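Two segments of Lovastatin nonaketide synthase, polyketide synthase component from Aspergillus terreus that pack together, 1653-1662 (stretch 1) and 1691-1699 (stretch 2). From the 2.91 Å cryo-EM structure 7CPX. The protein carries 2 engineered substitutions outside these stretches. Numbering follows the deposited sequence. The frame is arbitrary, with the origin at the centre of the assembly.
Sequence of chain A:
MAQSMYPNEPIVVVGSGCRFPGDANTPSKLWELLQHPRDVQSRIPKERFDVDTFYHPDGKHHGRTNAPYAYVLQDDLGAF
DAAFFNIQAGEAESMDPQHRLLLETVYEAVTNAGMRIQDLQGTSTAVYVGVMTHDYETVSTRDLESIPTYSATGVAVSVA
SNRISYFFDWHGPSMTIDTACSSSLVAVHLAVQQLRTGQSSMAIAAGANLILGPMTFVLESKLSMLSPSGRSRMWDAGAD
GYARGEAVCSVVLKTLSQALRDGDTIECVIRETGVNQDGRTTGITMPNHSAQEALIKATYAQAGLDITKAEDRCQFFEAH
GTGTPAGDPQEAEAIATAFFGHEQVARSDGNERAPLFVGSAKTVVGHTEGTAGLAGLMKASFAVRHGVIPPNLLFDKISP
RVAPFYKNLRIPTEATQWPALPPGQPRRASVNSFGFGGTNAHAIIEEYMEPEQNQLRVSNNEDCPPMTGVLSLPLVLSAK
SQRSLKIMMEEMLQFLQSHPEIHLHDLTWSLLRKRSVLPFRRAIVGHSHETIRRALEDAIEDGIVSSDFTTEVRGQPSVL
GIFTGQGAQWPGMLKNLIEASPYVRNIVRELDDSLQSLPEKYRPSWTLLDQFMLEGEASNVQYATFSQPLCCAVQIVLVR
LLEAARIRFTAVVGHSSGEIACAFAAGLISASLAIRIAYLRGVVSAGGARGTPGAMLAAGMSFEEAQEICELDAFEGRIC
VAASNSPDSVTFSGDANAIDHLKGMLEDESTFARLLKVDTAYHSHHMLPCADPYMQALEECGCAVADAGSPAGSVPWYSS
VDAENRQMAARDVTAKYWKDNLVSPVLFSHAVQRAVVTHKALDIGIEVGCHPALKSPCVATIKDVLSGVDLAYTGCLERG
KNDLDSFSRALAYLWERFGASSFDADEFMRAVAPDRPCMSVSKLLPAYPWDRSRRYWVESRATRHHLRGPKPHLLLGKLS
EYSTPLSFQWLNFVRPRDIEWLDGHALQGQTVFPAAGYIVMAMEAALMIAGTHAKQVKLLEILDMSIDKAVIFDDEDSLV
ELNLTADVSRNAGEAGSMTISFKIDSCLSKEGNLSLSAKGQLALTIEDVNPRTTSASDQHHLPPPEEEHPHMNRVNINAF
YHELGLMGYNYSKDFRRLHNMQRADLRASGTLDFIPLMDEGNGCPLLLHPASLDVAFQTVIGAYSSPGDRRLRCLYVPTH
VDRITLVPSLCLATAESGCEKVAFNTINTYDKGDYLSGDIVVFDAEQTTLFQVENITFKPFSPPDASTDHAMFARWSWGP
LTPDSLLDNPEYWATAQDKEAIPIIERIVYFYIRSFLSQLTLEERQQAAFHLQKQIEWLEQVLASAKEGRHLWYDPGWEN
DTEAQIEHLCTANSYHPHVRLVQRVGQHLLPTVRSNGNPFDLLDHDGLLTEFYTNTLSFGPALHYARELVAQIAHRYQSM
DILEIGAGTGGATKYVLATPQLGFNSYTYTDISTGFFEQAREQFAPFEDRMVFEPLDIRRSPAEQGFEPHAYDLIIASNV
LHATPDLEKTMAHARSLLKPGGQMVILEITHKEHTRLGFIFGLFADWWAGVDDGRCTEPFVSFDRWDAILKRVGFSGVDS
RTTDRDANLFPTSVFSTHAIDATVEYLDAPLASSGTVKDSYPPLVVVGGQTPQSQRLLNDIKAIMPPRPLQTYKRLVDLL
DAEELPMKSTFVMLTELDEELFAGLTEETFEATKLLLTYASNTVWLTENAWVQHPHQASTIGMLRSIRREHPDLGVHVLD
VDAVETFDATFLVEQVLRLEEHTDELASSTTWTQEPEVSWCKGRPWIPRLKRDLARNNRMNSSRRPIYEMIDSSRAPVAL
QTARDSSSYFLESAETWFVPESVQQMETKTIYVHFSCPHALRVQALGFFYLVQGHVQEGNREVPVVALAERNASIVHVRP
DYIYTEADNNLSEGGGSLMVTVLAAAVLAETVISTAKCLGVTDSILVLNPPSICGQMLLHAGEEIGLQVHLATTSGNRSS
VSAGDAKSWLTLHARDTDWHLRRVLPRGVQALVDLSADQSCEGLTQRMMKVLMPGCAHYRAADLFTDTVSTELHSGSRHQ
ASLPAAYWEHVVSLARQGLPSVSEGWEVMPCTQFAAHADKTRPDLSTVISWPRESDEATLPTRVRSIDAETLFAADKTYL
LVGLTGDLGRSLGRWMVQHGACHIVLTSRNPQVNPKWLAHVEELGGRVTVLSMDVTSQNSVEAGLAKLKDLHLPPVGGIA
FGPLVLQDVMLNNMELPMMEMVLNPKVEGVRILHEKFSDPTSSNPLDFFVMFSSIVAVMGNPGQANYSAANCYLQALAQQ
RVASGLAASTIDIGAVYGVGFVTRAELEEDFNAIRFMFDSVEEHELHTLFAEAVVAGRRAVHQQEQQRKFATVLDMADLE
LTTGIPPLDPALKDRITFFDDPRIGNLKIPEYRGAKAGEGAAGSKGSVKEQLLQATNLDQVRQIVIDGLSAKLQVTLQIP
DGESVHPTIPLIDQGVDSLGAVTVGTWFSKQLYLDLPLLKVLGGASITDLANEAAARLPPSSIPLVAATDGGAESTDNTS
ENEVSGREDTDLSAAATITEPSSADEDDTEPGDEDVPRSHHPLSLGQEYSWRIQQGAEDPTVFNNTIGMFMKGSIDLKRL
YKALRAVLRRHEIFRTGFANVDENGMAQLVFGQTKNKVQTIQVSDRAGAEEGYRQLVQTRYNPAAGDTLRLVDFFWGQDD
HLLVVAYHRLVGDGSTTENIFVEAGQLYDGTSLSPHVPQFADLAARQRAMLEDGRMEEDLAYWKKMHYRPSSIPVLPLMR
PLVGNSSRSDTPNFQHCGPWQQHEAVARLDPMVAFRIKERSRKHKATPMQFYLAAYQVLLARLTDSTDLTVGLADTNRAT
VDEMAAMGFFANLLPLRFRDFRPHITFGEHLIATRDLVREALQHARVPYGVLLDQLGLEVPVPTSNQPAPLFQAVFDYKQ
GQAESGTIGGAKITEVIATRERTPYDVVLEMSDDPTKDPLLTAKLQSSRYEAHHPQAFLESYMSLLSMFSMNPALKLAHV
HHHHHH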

# COMPACT_ATOMS: atom_id res chain seq x y z
N GLN A 1653 13.94 -61.43 -69.54
CA GLN A 1653 12.66 -60.94 -69.05
C GLN A 1653 12.29 -59.63 -69.74
O GLN A 1653 11.13 -59.40 -70.08
CB GLN A 1653 12.70 -60.75 -67.53
CG GLN A 1653 12.42 -62.02 -66.75
CD GLN A 1653 10.99 -62.51 -66.93
OE1 GLN A 1653 10.10 -61.74 -67.27
NE2 GLN A 1653 10.78 -63.80 -66.70
N SER A 1654 13.28 -58.76 -69.96
CA SER A 1654 13.04 -57.54 -70.71
C SER A 1654 12.63 -57.85 -72.14
O SER A 1654 11.76 -57.18 -72.71
CB SER A 1654 14.27 -56.64 -70.68
OG SER A 1654 14.67 -56.38 -69.35
N GLN A 1655 13.25 -58.86 -72.76
CA GLN A 1655 12.84 -59.28 -74.10
C GLN A 1655 11.39 -59.75 -74.11
O GLN A 1655 10.61 -59.39 -74.99
CB GLN A 1655 13.76 -60.39 -74.61
CG GLN A 1655 15.22 -60.00 -74.73
CD GLN A 1655 16.13 -61.20 -74.94
OE1 GLN A 1655 15.68 -62.26 -75.36
NE2 GLN A 1655 17.41 -61.03 -74.64
N ARG A 1656 11.02 -60.57 -73.12
CA ARG A 1656 9.65 -61.05 -73.03
C ARG A 1656 8.67 -59.89 -72.87
O ARG A 1656 7.62 -59.86 -73.51
CB ARG A 1656 9.51 -62.03 -71.86
CG ARG A 1656 8.11 -62.59 -71.67
CD ARG A 1656 7.94 -63.20 -70.29
NE ARG A 1656 8.12 -62.21 -69.23
CZ ARG A 1656 7.19 -61.34 -68.85
NH1 ARG A 1656 6.01 -61.29 -69.44
NH2 ARG A 1656 7.47 -60.48 -67.87
N LEU A 1657 9.01 -58.93 -72.01
CA LEU A 1657 8.12 -57.80 -71.79
C LEU A 1657 8.03 -56.90 -73.01
O LEU A 1657 6.97 -56.35 -73.30
CB LEU A 1657 8.57 -57.01 -70.56
CG LEU A 1657 7.63 -55.90 -70.07
CD1 LEU A 1657 6.18 -56.35 -70.07
CD2 LEU A 1657 8.05 -55.47 -68.67
N LEU A 1658 9.13 -56.75 -73.75
CA LEU A 1658 9.08 -56.00 -75.00
C LEU A 1658 8.17 -56.68 -76.02
O LEU A 1658 7.38 -56.01 -76.70
CB LEU A 1658 10.50 -55.84 -75.57
CG LEU A 1658 10.63 -55.32 -77.00
CD1 LEU A 1658 10.02 -53.94 -77.14
CD2 LEU A 1658 12.09 -55.29 -77.41
N ASN A 1659 8.28 -58.00 -76.14
CA ASN A 1659 7.40 -58.72 -77.05
C ASN A 1659 5.94 -58.61 -76.62
O ASN A 1659 5.05 -58.46 -77.46
CB ASN A 1659 7.82 -60.19 -77.14
CG ASN A 1659 9.18 -60.36 -77.79
OD1 ASN A 1659 9.61 -59.53 -78.59
ND2 ASN A 1659 9.87 -61.44 -77.45
N ASP A 1660 5.69 -58.68 -75.31
CA ASP A 1660 4.33 -58.52 -74.81
C ASP A 1660 3.81 -57.12 -75.09
O ASP A 1660 2.62 -56.94 -75.40
CB ASP A 1660 4.29 -58.82 -73.31
CG ASP A 1660 4.74 -60.23 -72.99
OD1 ASP A 1660 5.11 -60.97 -73.93
OD2 ASP A 1660 4.72 -60.60 -71.80
N ILE A 1661 4.67 -56.11 -74.97
CA ILE A 1661 4.27 -54.74 -75.30
C ILE A 1661 3.91 -54.65 -76.78
O ILE A 1661 2.89 -54.05 -77.14
CB ILE A 1661 5.40 -53.76 -74.94
CG1 ILE A 1661 5.43 -53.53 -73.43
CG2 ILE A 1661 5.24 -52.45 -75.69
CD1 ILE A 1661 6.70 -52.86 -72.93
N LYS A 1662 4.73 -55.24 -77.64
CA LYS A 1662 4.44 -55.20 -79.07
C LYS A 1662 3.11 -55.88 -79.38
O LYS A 1662 2.30 -55.36 -80.15
CB LYS A 1662 5.56 -55.87 -79.86
CG LYS A 1662 6.85 -55.07 -79.92
CD LYS A 1662 7.88 -55.77 -80.79
CE LYS A 1662 9.11 -54.90 -81.01
NZ LYS A 1662 10.10 -55.56 -81.89
N PHE A 1691 7.47 -42.73 -74.46
CA PHE A 1691 8.54 -43.69 -74.26
C PHE A 1691 8.16 -44.74 -73.23
O PHE A 1691 7.52 -44.44 -72.21
CB PHE A 1691 9.83 -42.98 -73.82
CG PHE A 1691 10.63 -42.42 -74.95
CD1 PHE A 1691 11.59 -43.18 -75.58
CD2 PHE A 1691 10.45 -41.11 -75.36
CE1 PHE A 1691 12.35 -42.66 -76.62
CE2 PHE A 1691 11.21 -40.58 -76.39
CZ PHE A 1691 12.15 -41.36 -77.02
N VAL A 1692 8.55 -45.98 -73.51
CA VAL A 1692 8.40 -47.09 -72.58
C VAL A 1692 9.80 -47.66 -72.37
O VAL A 1692 10.37 -48.27 -73.28
CB VAL A 1692 7.45 -48.17 -73.11
CG1 VAL A 1692 7.32 -49.30 -72.10
CG2 VAL A 1692 6.09 -47.56 -73.42
N MET A 1693 10.35 -47.45 -71.18
CA MET A 1693 11.76 -47.71 -70.92
C MET A 1693 11.89 -48.97 -70.08
O MET A 1693 11.52 -48.99 -68.90
CB MET A 1693 12.39 -46.51 -70.21
CG MET A 1693 12.07 -45.17 -70.85
SD MET A 1693 12.75 -44.99 -72.50
CE MET A 1693 14.50 -44.97 -72.14
N LEU A 1694 12.43 -50.03 -70.69
CA LEU A 1694 12.80 -51.25 -69.99
C LEU A 1694 14.27 -51.26 -69.60
O LEU A 1694 14.77 -52.30 -69.16
CB LEU A 1694 12.47 -52.47 -70.85
CG LEU A 1694 11.00 -52.89 -70.93
CD1 LEU A 1694 10.12 -51.75 -71.40
CD2 LEU A 1694 10.85 -54.09 -71.85
N THR A 1695 14.96 -50.13 -69.75
CA THR A 1695 16.40 -50.10 -69.49
C THR A 1695 16.70 -50.46 -68.04
O THR A 1695 17.66 -51.19 -67.77
CB THR A 1695 16.95 -48.71 -69.81
OG1 THR A 1695 16.28 -47.72 -69.02
CG2 THR A 1695 16.76 -48.39 -71.28
N GLU A 1696 15.89 -49.97 -67.10
CA GLU A 1696 16.14 -50.27 -65.70
C GLU A 1696 16.02 -51.76 -65.41
O GLU A 1696 16.71 -52.26 -64.52
CB GLU A 1696 15.17 -49.48 -64.81
CG GLU A 1696 15.00 -48.03 -65.23
CD GLU A 1696 16.32 -47.37 -65.58
OE1 GLU A 1696 17.33 -47.65 -64.90
OE2 GLU A 1696 16.34 -46.57 -66.54
N LEU A 1697 15.16 -52.47 -66.14
CA LEU A 1697 15.18 -53.92 -66.07
C LEU A 1697 16.50 -54.47 -66.58
O LEU A 1697 17.03 -55.43 -66.02
CB LEU A 1697 14.02 -54.50 -66.88
CG LEU A 1697 12.64 -53.86 -66.64
CD1 LEU A 1697 11.56 -54.60 -67.41
CD2 LEU A 1697 12.31 -53.83 -65.15
N ASP A 1698 17.04 -53.86 -67.63
CA ASP A 1698 18.39 -54.15 -68.11
C ASP A 1698 19.38 -53.36 -67.27
O ASP A 1698 19.05 -52.85 -66.19
CB ASP A 1698 18.50 -53.81 -69.59
CG ASP A 1698 17.42 -54.47 -70.43
OD1 ASP A 1698 16.94 -55.55 -70.03
OD2 ASP A 1698 17.05 -53.90 -71.48
N GLU A 1699 20.62 -53.25 -67.74
CA GLU A 1699 21.62 -52.44 -67.06
C GLU A 1699 21.06 -51.04 -66.80
O GLU A 1699 20.57 -50.38 -67.72
CB GLU A 1699 22.89 -52.36 -67.89

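L1694 lies at the centre of the contact. It sits just past the end of strand 1691-1693, and its CA-to-CB bond points toward the helix of stretch 1. Its CD2 methyl lies 3.9 Å from CB of L1657 and 4.1 Å from CB of L1658. The same methyl also meets the helix backbone, at 3.3 Å from O of S1654 and 3.7 Å from N of L1658. These two backbone atoms are already paired with each other, N of L1658 donating to O of S1654 over 2.9 Å. The methyl therefore packs against a helix turn whose polar groups at this point are satisfied. The other methyl of L1694, CD1, reaches 3.9 Å from CD1 of I1661. A branched leucine can thus touch several residues of the helix at once.

S1654, L1657 and I1661 all point toward stretch 2. They are spaced three and four residues apart, so they fall along one side of the helix. L1658 points sideways and adds a smaller contact.

Away from the centre, I1661 meets the strand. Its chi1 is m and its chi2 is t, which extends CD1 to 3.7 Å from CG1 of V1692. V1692 points toward the helix, whereas its neighbour M1693 points away, as expected from the alternation of a strand. All of these side chains are buried, and apolar residues suit the place.

Beyond L1694 the chain takes up helical phi/psi values through 1695-1697. N of D1698 donates to O of L1694 over 3.2 Å, closing this turn. T1695 points away from the helix, while L1697 points toward it. CD1 of L1697 lies 3.8 Å from CD2 of L1657, which continues the apolar packing.

The polar edge is formed by S1654. Here the backbones come close, with CA of S1654 6.3 Å from CA of L1697. OG of S1654 lies 3.2 Å from CB of L1697 and donates a hydrogen bond to OD1 of D1698, at a short 2.5 Å. This is the only hydrogen bond between the stretches. D1698 starts sideways, but its end comes nearer to the helix. Its OD2 is hydrogen-bonded elsewhere in the structure, so the buried carboxylate is not left unpaired. The small serine suits this close approach and supplies the donor.

Outside the contact, R1656 stays within its own helix. Its NE donates to OE1 of Q1653 over 2.8 Å, and its NH1 forms a salt bridge with OD2 of D1660, also at 2.8 Å.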